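Local coordinates for protein 2-keto-3-deoxygluconate kinase (Thermotoga maritima, PDB 2AFB) that probably phosphorylates 2-keto-3-deoxygluconate with ATP, as a sugar kinase of the pfkB family with the ribokinase fold, at residues S120-S123 with E124-R127; K153-P156 with L157-E160; A48-A51 with A52-Q56; S145-T148 with P149-K153. All coordinates share one frame; numbering follows the deposited sequence.

How the contacts relate
Four local stretches illustrate how bonding changes with place in a fold; contacts 1, 2 and 4 cluster, and contact 3 lies apart. Contact 3 is the core member, a buried helix turn whose centre lies about 9 Å from that of the chain, built from alanines and branched aliphatic side chains. Contacts 4 and 2, both partly buried, follow one another on the crossover from strand 139-145 into helix 155-169 and share Lys153: a proline-rich turn with a single backbone bond between its halves, then a regular helical turn. Contact 1, a loop held by two serines, is centred about 20 Å from the centre of the chain yet largely buried, and touches both.

Contact 1 (S120-S123 with E124-R127); sequences SAIS and EAKR
Ser123 lays its side chain over the start of Glu124, with OG 3.5 Å from Glu124 CG. The underlying motif is an ST motif running into a type I beta turn, Ile122 to Ala125, in the loop between strand 112-116 and helix 132-135. Two serines bracket it: Ser120 OG, which also bonds Glu20, accepts from Ser123 N, and Ser123 OG donates back to Ser120 O at 2.7 Å. That hydroxyl lies in the carbonyl plane on a lone pair, placed there by a chi1 of 78° that tucks OG between its own backbone N and carbonyl carbon. Ser120 O takes a second donor, Glu124 N, at 3.2 Å, so two bonds hold this carbonyl. Replacing Ser123 with an alanine would probably leave Ser120 O with the amide of Glu124 as its remaining donor here and weaken the tie between residues 120 and 123. Downstream, Ala125 N closes the beta turn on Ile122 O at 2.9 Å, standing well above the carbonyl plane, while Ile122 CD1 touches Ala125 CB at 4.3 Å. Beyond the turn, Arg127 forms a salt bridge with Asp161. A water bridges two carbonyls, donating to Ser123 O and to Ala125 O at 2.7 Å each.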
loop_
_atom_site.group_PDB
_atom_site.type_symbol
_atom_site.label_atom_id
_atom_site.label_comp_id
_atom_site.label_asym_id
_atom_site.label_seq_id
_atom_site.Cartn_x
_atom_site.Cartn_y
_atom_site.Cartn_z
ATOM N N SER A 120 -12.051 9.855 -27.067
ATOM C CA SER A 120 -11.667 8.461 -26.949
ATOM C C SER A 120 -11.805 7.766 -28.290
ATOM O O SER A 120 -12.577 8.204 -29.163
ATOM C CB SER A 120 -12.568 7.718 -25.926
ATOM O OG SER A 120 -13.927 7.635 -26.399
ATOM N N ALA A 121 -11.081 6.650 -28.428
ATOM C CA ALA A 121 -11.077 5.887 -29.657
ATOM C C ALA A 121 -12.516 5.452 -30.053
ATOM O O ALA A 121 -12.889 5.492 -31.215
ATOM C CB ALA A 121 -10.135 4.669 -29.496
ATOM N N ILE A 122 -13.325 5.040 -29.087
ATOM C CA ILE A 122 -14.693 4.624 -29.416
ATOM C C ILE A 122 -15.532 5.827 -29.840
ATOM O O ILE A 122 -16.349 5.708 -30.752
ATOM C CB ILE A 122 -15.372 3.805 -28.257
ATOM C CG1 ILE A 122 -16.801 3.366 -28.599
ATOM C CG2 ILE A 122 -15.446 4.601 -26.953
ATOM C CD1 ILE A 122 -16.869 2.300 -29.614
ATOM N N SER A 123 -15.329 6.974 -29.191
ATOM C CA SER A 123 -16.102 8.181 -29.485
ATOM C C SER A 123 -15.940 8.592 -30.939
ATOM O O SER A 123 -16.888 9.049 -31.525
ATOM C CB SER A 123 -15.772 9.345 -28.544
ATOM O OG SER A 123 -14.573 9.997 -28.870
ATOM N N GLU A 124 -14.762 8.335 -31.492
ATOM C CA GLU A 124 -14.375 8.675 -32.845
ATOM C C GLU A 124 -14.471 7.456 -33.785
ATOM O O GLU A 124 -14.002 7.500 -34.936
ATOM C CB GLU A 124 -12.911 9.191 -32.805
ATOM C CG GLU A 124 -12.765 10.393 -31.890
ATOM C CD GLU A 124 -11.428 11.089 -32.021
ATOM O OE1 GLU A 124 -10.461 10.418 -32.456
ATOM O OE2 GLU A 124 -11.351 12.308 -31.680
ATOM N N ALA A 125 -15.073 6.365 -33.314
ATOM C CA ALA A 125 -15.221 5.182 -34.177
ATOM C C ALA A 125 -16.127 5.459 -35.412
ATOM O O ALA A 125 -17.045 6.308 -35.384
ATOM C CB ALA A 125 -15.726 4.000 -33.401
ATOM N N LYS A 126 -15.797 4.740 -36.481
ATOM C CA LYS A 126 -16.448 4.828 -37.754
ATOM C C LYS A 126 -17.317 3.595 -37.976
ATOM O O LYS A 126 -17.071 2.502 -37.423
ATOM C CB LYS A 126 -15.399 4.916 -38.880
ATOM C CG LYS A 126 -14.445 6.088 -38.805
ATOM C CD LYS A 126 -14.872 7.310 -39.613
ATOM N N ARG A 127 -18.329 3.751 -38.826
ATOM C CA ARG A 127 -19.232 2.648 -39.076
ATOM C C ARG A 127 -18.480 1.410 -39.590
ATOM O O ARG A 127 -18.836 0.281 -39.243
ATOM C CB ARG A 127 -20.352 3.087 -40.010
ATOM C CG ARG A 127 -21.349 4.076 -39.345
ATOM C CD ARG A 127 -22.292 4.657 -40.394
ATOM N NE ARG A 127 -23.282 3.688 -40.875
ATOM C CZ ARG A 127 -24.098 3.895 -41.902
ATOM N NH1 ARG A 127 -24.031 5.013 -42.627
ATOM N NH2 ARG A 127 -24.958 2.957 -42.248
HETATM O O HOH W 1 -17.824 8.537 -34.054
#

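Contact 2 (K153-P156 with L157-E160); sequences KELP and LILE
Ile158 N donates to Glu154 O at 2.8 Å, the shortest hydrogen bond between the two halves of this stretch, with an N-H...O angle of 164°. Leu159 N to Leu155 O and Glu160 N to Pro156 O repeat the pattern at 2.9 and 3.1 Å. Pro156, in the first turn, can supply no amide hydrogen but still offers its carbonyl. The side chain of Ile158 folds back over the same Glu154 carbonyl: CG1, set beside its own backbone N by a chi1 of -65°, comes within 3.2 Å of Glu154 O. Its CD1 then reaches Glu154 CB at 4.0 Å and Leu155 CD2 at 4.2 Å. Cutting Ile158 back to an alanine is likely to open a gap beside Glu154 CB and Leu155 CD2 and to lose the contact with Phe18 of strand 14-18. On the outer face Glu154, bent at chi2, brings OE1 to 4.1 Å from Leu157 CD1, and Arg127 packs against both residues. Leu155 and Leu159 join Ile158 against Phe18. This division of faces belongs to the amphipathic helix of a beta-alpha-beta crossover, here joining strands 139-145 and 172-176.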
loop_
_atom_site.group_PDB
_atom_site.type_symbol
_atom_site.label_atom_id
_atom_site.label_comp_id
_atom_site.label_asym_id
_atom_site.label_seq_id
_atom_site.Cartn_x
_atom_site.Cartn_y
_atom_site.Cartn_z
ATOM N N LYS A 153 -19.931 11.126 -32.876
ATOM C CA LYS A 153 -20.631 11.471 -34.091
ATOM C C LYS A 153 -21.314 10.309 -34.815
ATOM O O LYS A 153 -22.469 10.419 -35.195
ATOM C CB LYS A 153 -19.662 12.154 -35.053
ATOM C CG LYS A 153 -20.345 12.844 -36.217
ATOM C CD LYS A 153 -19.357 13.771 -36.940
ATOM C CE LYS A 153 -18.996 13.275 -38.344
ATOM N NZ LYS A 153 -20.085 13.603 -39.301
ATOM N N GLU A 154 -20.605 9.205 -34.993
ATOM C CA GLU A 154 -21.131 8.087 -35.747
ATOM C C GLU A 154 -21.823 7.089 -34.853
ATOM O O GLU A 154 -22.337 6.092 -35.330
ATOM C CB GLU A 154 -19.994 7.349 -36.469
ATOM C CG GLU A 154 -19.184 8.206 -37.436
ATOM C CD GLU A 154 -20.035 8.763 -38.538
ATOM O OE1 GLU A 154 -20.563 7.979 -39.378
ATOM O OE2 GLU A 154 -20.201 9.996 -38.532
ATOM N N LEU A 155 -21.822 7.298 -33.552
ATOM C CA LEU A 155 -22.267 6.205 -32.692
ATOM C C LEU A 155 -23.756 5.854 -32.887
ATOM O O LEU A 155 -24.119 4.683 -32.847
ATOM C CB LEU A 155 -21.888 6.452 -31.239
ATOM C CG LEU A 155 -20.397 6.065 -31.074
ATOM C CD1 LEU A 155 -19.737 6.869 -30.027
ATOM C CD2 LEU A 155 -20.250 4.562 -30.753
ATOM N N PRO A 156 -24.614 6.866 -33.113
ATOM C CA PRO A 156 -26.018 6.519 -33.378
ATOM C C PRO A 156 -26.191 5.707 -34.642
ATOM O O PRO A 156 -26.999 4.807 -34.678
ATOM C CB PRO A 156 -26.702 7.879 -33.469
ATOM C CG PRO A 156 -25.817 8.797 -32.642
ATOM C CD PRO A 156 -24.421 8.324 -33.013
ATOM N N LEU A 157 -25.407 6.010 -35.668
ATOM C CA LEU A 157 -25.456 5.239 -36.882
ATOM C C LEU A 157 -24.880 3.850 -36.689
ATOM O O LEU A 157 -25.383 2.902 -37.264
ATOM C CB LEU A 157 -24.752 5.967 -38.026
ATOM C CG LEU A 157 -25.369 7.271 -38.540
ATOM C CD1 LEU A 157 -24.646 7.727 -39.812
ATOM C CD2 LEU A 157 -26.866 7.144 -38.847
ATOM N N ILE A 158 -23.805 3.735 -35.921
ATOM C CA ILE A 158 -23.234 2.430 -35.601
ATOM C C ILE A 158 -24.245 1.520 -34.869
ATOM O O ILE A 158 -24.331 0.316 -35.166
ATOM C CB ILE A 158 -21.958 2.547 -34.754
ATOM C CG1 ILE A 158 -20.865 3.229 -35.566
ATOM C CG2 ILE A 158 -21.499 1.145 -34.314
ATOM C CD1 ILE A 158 -19.674 3.745 -34.789
ATOM N N LEU A 159 -24.989 2.087 -33.913
ATOM C CA LEU A 159 -26.020 1.299 -33.208
ATOM C C LEU A 159 -27.145 0.893 -34.118
ATOM O O LEU A 159 -27.647 -0.224 -34.022
ATOM C CB LEU A 159 -26.606 2.033 -32.001
ATOM C CG LEU A 159 -25.880 1.570 -30.754
ATOM C CD1 LEU A 159 -26.032 2.575 -29.584
ATOM C CD2 LEU A 159 -26.386 0.139 -30.423
ATOM N N GLU A 160 -27.552 1.819 -34.987
ATOM C CA GLU A 160 -28.599 1.514 -35.941
ATOM C C GLU A 160 -28.186 0.392 -36.862
ATOM O O GLU A 160 -29.016 -0.463 -37.191
ATOM C CB GLU A 160 -28.988 2.741 -36.759
ATOM C CG GLU A 160 -30.352 2.567 -37.414
ATOM C CD GLU A 160 -30.846 3.815 -38.115
ATOM O OE1 GLU A 160 -32.012 3.796 -38.559
ATOM O OE2 GLU A 160 -30.085 4.799 -38.228
#

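Contact 3 (A48-A51 with A52-Q56); sequences ANVA and AFLAQ
The backbone makes consecutive i to i+4 hydrogen bonds, from Ala52 N to Ala48 O through Ala55 N to Ala51 O; the straightest joins Leu54 N to Val50 O at 3.0 Å with an N-H...O angle of 178°. Over the same turn of helix, Val50 and Leu54 lie side by side and point the same way, CG1 of Val50 meeting CD1 of Leu54 at 3.9 Å. Val50 turns CG1 anti to its own nitrogen (chi1 175°), which leans this branch toward the next turn, whereas Leu54 keeps CG beside its backbone N, 3.5 Å from Val50 O. Both side chains also touch Ile299 of helix 290-304. Phe53 contributes its CB, 3.5 Å from Val50 O, but its ring swings away to Ala297 and Val330. The alanines keep another face slim: Ala51 and Ala48 fit against Phe63, and Ala55 places its CB 3.5 Å from Ala51 O while resting on Ala61. Asn49 points away from the following turn but stays buried, its amide nitrogen bonded to Asp292 and its oxygen to Gly45 N. Alanines beside strands 14-18 and 60-67, Val50 against helix 290-304 and Leu54 reaching both fit a buried helix packed between sheet and helix, as expected in the alpha/beta core of a ribokinase-like kinase.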
loop_
_atom_site.group_PDB
_atom_site.type_symbol
_atom_site.label_atom_id
_atom_site.label_comp_id
_atom_site.label_asym_id
_atom_site.label_seq_id
_atom_site.Cartn_x
_atom_site.Cartn_y
_atom_site.Cartn_z
ATOM N N ALA A 48 -19.918 -2.942 -20.897
ATOM C CA ALA A 48 -18.827 -3.854 -20.543
ATOM C C ALA A 48 -19.156 -4.625 -19.279
ATOM O O ALA A 48 -18.879 -5.807 -19.192
ATOM C CB ALA A 48 -17.456 -3.158 -20.418
ATOM N N ASN A 49 -19.749 -3.945 -18.317
ATOM C CA ASN A 49 -20.095 -4.537 -17.052
ATOM C C ASN A 49 -21.154 -5.659 -17.235
ATOM O O ASN A 49 -21.105 -6.717 -16.580
ATOM C CB ASN A 49 -20.616 -3.478 -16.094
ATOM C CG ASN A 49 -19.615 -2.331 -15.797
ATOM O OD1 ASN A 49 -18.412 -2.425 -16.037
ATOM N ND2 ASN A 49 -20.149 -1.241 -15.243
ATOM N N VAL A 50 -22.058 -5.452 -18.168
ATOM C CA VAL A 50 -23.082 -6.453 -18.513
ATOM C C VAL A 50 -22.425 -7.688 -19.106
ATOM O O VAL A 50 -22.728 -8.829 -18.723
ATOM C CB VAL A 50 -24.141 -5.858 -19.476
ATOM C CG1 VAL A 50 -25.137 -6.939 -19.933
ATOM C CG2 VAL A 50 -24.855 -4.727 -18.804
ATOM N N ALA A 51 -21.509 -7.476 -20.028
ATOM C CA ALA A 51 -20.788 -8.582 -20.636
ATOM C C ALA A 51 -20.039 -9.376 -19.555
ATOM O O ALA A 51 -19.994 -10.611 -19.563
ATOM C CB ALA A 51 -19.788 -8.049 -21.705
ATOM N N ALA A 52 -19.464 -8.665 -18.589
ATOM C CA ALA A 52 -18.662 -9.329 -17.574
ATOM C C ALA A 52 -19.547 -10.157 -16.679
ATOM O O ALA A 52 -19.105 -11.225 -16.247
ATOM C CB ALA A 52 -17.822 -8.328 -16.748
ATOM N N PHE A 53 -20.767 -9.673 -16.416
ATOM C CA PHE A 53 -21.781 -10.442 -15.643
ATOM C C PHE A 53 -22.139 -11.744 -16.366
ATOM O O PHE A 53 -22.019 -12.862 -15.864
ATOM C CB PHE A 53 -23.045 -9.589 -15.363
ATOM C CG PHE A 53 -24.042 -10.293 -14.524
ATOM C CD1 PHE A 53 -24.887 -11.237 -15.087
ATOM C CD2 PHE A 53 -24.069 -10.111 -13.156
ATOM C CE1 PHE A 53 -25.740 -11.978 -14.325
ATOM C CE2 PHE A 53 -24.936 -10.845 -12.389
ATOM C CZ PHE A 53 -25.774 -11.784 -12.975
ATOM N N LEU A 54 -22.529 -11.589 -17.603
ATOM C CA LEU A 54 -22.864 -12.773 -18.410
ATOM C C LEU A 54 -21.681 -13.760 -18.527
ATOM O O LEU A 54 -21.894 -14.941 -18.486
ATOM C CB LEU A 54 -23.419 -12.354 -19.787
ATOM C CG LEU A 54 -24.725 -11.570 -19.590
ATOM C CD1 LEU A 54 -25.030 -10.766 -20.840
ATOM C CD2 LEU A 54 -25.870 -12.441 -19.176
ATOM N N ALA A 55 -20.449 -13.277 -18.668
ATOM C CA ALA A 55 -19.307 -14.186 -18.648
ATOM C C ALA A 55 -19.157 -14.884 -17.282
ATOM O O ALA A 55 -18.902 -16.073 -17.230
ATOM C CB ALA A 55 -18.019 -13.466 -19.050
ATOM N N GLN A 56 -19.355 -14.146 -16.198
ATOM C CA GLN A 56 -19.273 -14.695 -14.853
ATOM C C GLN A 56 -20.351 -15.794 -14.639
ATOM O O GLN A 56 -20.146 -16.733 -13.922
ATOM C CB GLN A 56 -19.402 -13.550 -13.824
ATOM C CG GLN A 56 -18.083 -12.693 -13.643
ATOM C CD GLN A 56 -16.983 -13.500 -12.917
ATOM O OE1 GLN A 56 -17.131 -13.867 -11.746
ATOM N NE2 GLN A 56 -15.892 -13.794 -13.629
#

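Contact 4 (S145-T148 with P149-K153); sequences SGIT and PPLGK
An ST turn opens the loop that carries the chain from strand 139-145 to helix 155-169, and a proline pair continues it. Ser145 OG accepts from Ile147 N at 3.2 Å, and Thr148 N bonds back to Ser145 O, which closes a type I beta turn over Gly146 and Ile147. Two prolines follow, and neither has an amide hydrogen to give, so Ile147 O faces a ring carbon, Pro150 CD, at 3.2 Å; Pro149 CD also lies 3.5 Å from Ser145 O, which already accepts from Thr148 N. The next available donor is Leu151 N, which bonds Thr148 O at 3.0 Å from well above the carbonyl plane. Leu151 then folds back over the turn. With chi1 at -61°, CG stands beside its own nitrogen and comes to 3.3 Å from Ile147 O, while CD1 meets Ile147 CG2 at 4.3 Å. The hydroxyls of Ser145 and Thr148 both bond the carboxylate oxygen OE2 of Glu47, tying the loop to helix 46-56, while the Pro149 ring packs on Leu159 of helix 155-169 and on Val192 and Met193 of helix 186-196. The loop thus forms the strand-to-helix connection at the carboxyl end of parallel strand 139-145, in the beta-alpha-beta unit completed by helix 155-169 and strand 172-176.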
loop_
_atom_site.group_PDB
_atom_site.type_symbol
_atom_site.label_atom_id
_atom_site.label_comp_id
_atom_site.label_asym_id
_atom_site.label_seq_id
_atom_site.Cartn_x
_atom_site.Cartn_y
_atom_site.Cartn_z
ATOM N N SER A 145 -26.837 0.420 -24.211
ATOM C CA SER A 145 -27.436 1.406 -23.323
ATOM C C SER A 145 -27.471 2.815 -23.919
ATOM O O SER A 145 -26.707 3.134 -24.844
ATOM C CB SER A 145 -26.719 1.428 -21.992
ATOM O OG SER A 145 -25.770 2.465 -21.973
ATOM N N GLY A 146 -28.344 3.666 -23.369
ATOM C CA GLY A 146 -28.476 5.076 -23.826
ATOM C C GLY A 146 -27.276 5.999 -23.548
ATOM O O GLY A 146 -27.223 7.159 -23.980
ATOM N N ILE A 147 -26.301 5.497 -22.814
ATOM C CA ILE A 147 -25.072 6.228 -22.626
ATOM C C ILE A 147 -24.333 6.368 -23.951
ATOM O O ILE A 147 -23.674 7.376 -24.181
ATOM C CB ILE A 147 -24.180 5.519 -21.597
ATOM C CG1 ILE A 147 -24.672 5.862 -20.193
ATOM C CG2 ILE A 147 -22.726 5.952 -21.730
ATOM C CD1 ILE A 147 -24.376 4.816 -19.207
ATOM N N THR A 148 -24.447 5.378 -24.829
ATOM C CA THR A 148 -23.595 5.310 -26.023
ATOM C C THR A 148 -23.877 6.261 -27.216
ATOM O O THR A 148 -22.975 6.856 -27.744
ATOM C CB THR A 148 -23.546 3.860 -26.502
ATOM O OG1 THR A 148 -23.047 3.078 -25.419
ATOM C CG2 THR A 148 -22.582 3.720 -27.659
ATOM N N PRO A 149 -25.136 6.389 -27.656
ATOM C CA PRO A 149 -25.369 7.246 -28.805
ATOM C C PRO A 149 -24.734 8.639 -28.697
ATOM O O PRO A 149 -24.111 9.086 -29.650
ATOM C CB PRO A 149 -26.909 7.321 -28.890
ATOM C CG PRO A 149 -27.363 5.991 -28.335
ATOM C CD PRO A 149 -26.374 5.741 -27.185
ATOM N N PRO A 150 -24.888 9.324 -27.548
ATOM C CA PRO A 150 -24.348 10.676 -27.489
ATOM C C PRO A 150 -22.840 10.764 -27.336
ATOM O O PRO A 150 -22.321 11.860 -27.275
ATOM C CB PRO A 150 -25.031 11.277 -26.262
ATOM C CG PRO A 150 -25.448 10.123 -25.425
ATOM C CD PRO A 150 -25.491 8.908 -26.262
ATOM N N LEU A 151 -22.120 9.649 -27.250
ATOM C CA LEU A 151 -20.663 9.769 -27.019
ATOM C C LEU A 151 -19.904 10.328 -28.199
ATOM O O LEU A 151 -18.888 10.987 -28.011
ATOM C CB LEU A 151 -20.042 8.439 -26.631
ATOM C CG LEU A 151 -20.624 7.890 -25.347
ATOM C CD1 LEU A 151 -20.077 6.501 -25.055
ATOM C CD2 LEU A 151 -20.368 8.885 -24.208
ATOM N N GLY A 152 -20.363 10.065 -29.401
ATOM C CA GLY A 152 -19.697 10.581 -30.580
ATOM C C GLY A 152 -20.532 10.582 -31.831
ATOM O O GLY A 152 -21.657 10.078 -31.867
ATOM N N LYS A 153 -19.931 11.126 -32.876
ATOM C CA LYS A 153 -20.631 11.471 -34.091
ATOM C C LYS A 153 -21.314 10.309 -34.815
ATOM O O LYS A 153 -22.469 10.419 -35.195
ATOM C CB LYS A 153 -19.662 12.154 -35.053
ATOM C CG LYS A 153 -20.345 12.844 -36.217
ATOM C CD LYS A 153 -19.357 13.771 -36.940
ATOM C CE LYS A 153 -18.996 13.275 -38.344
ATOM N NZ LYS A 153 -20.085 13.603 -39.301
#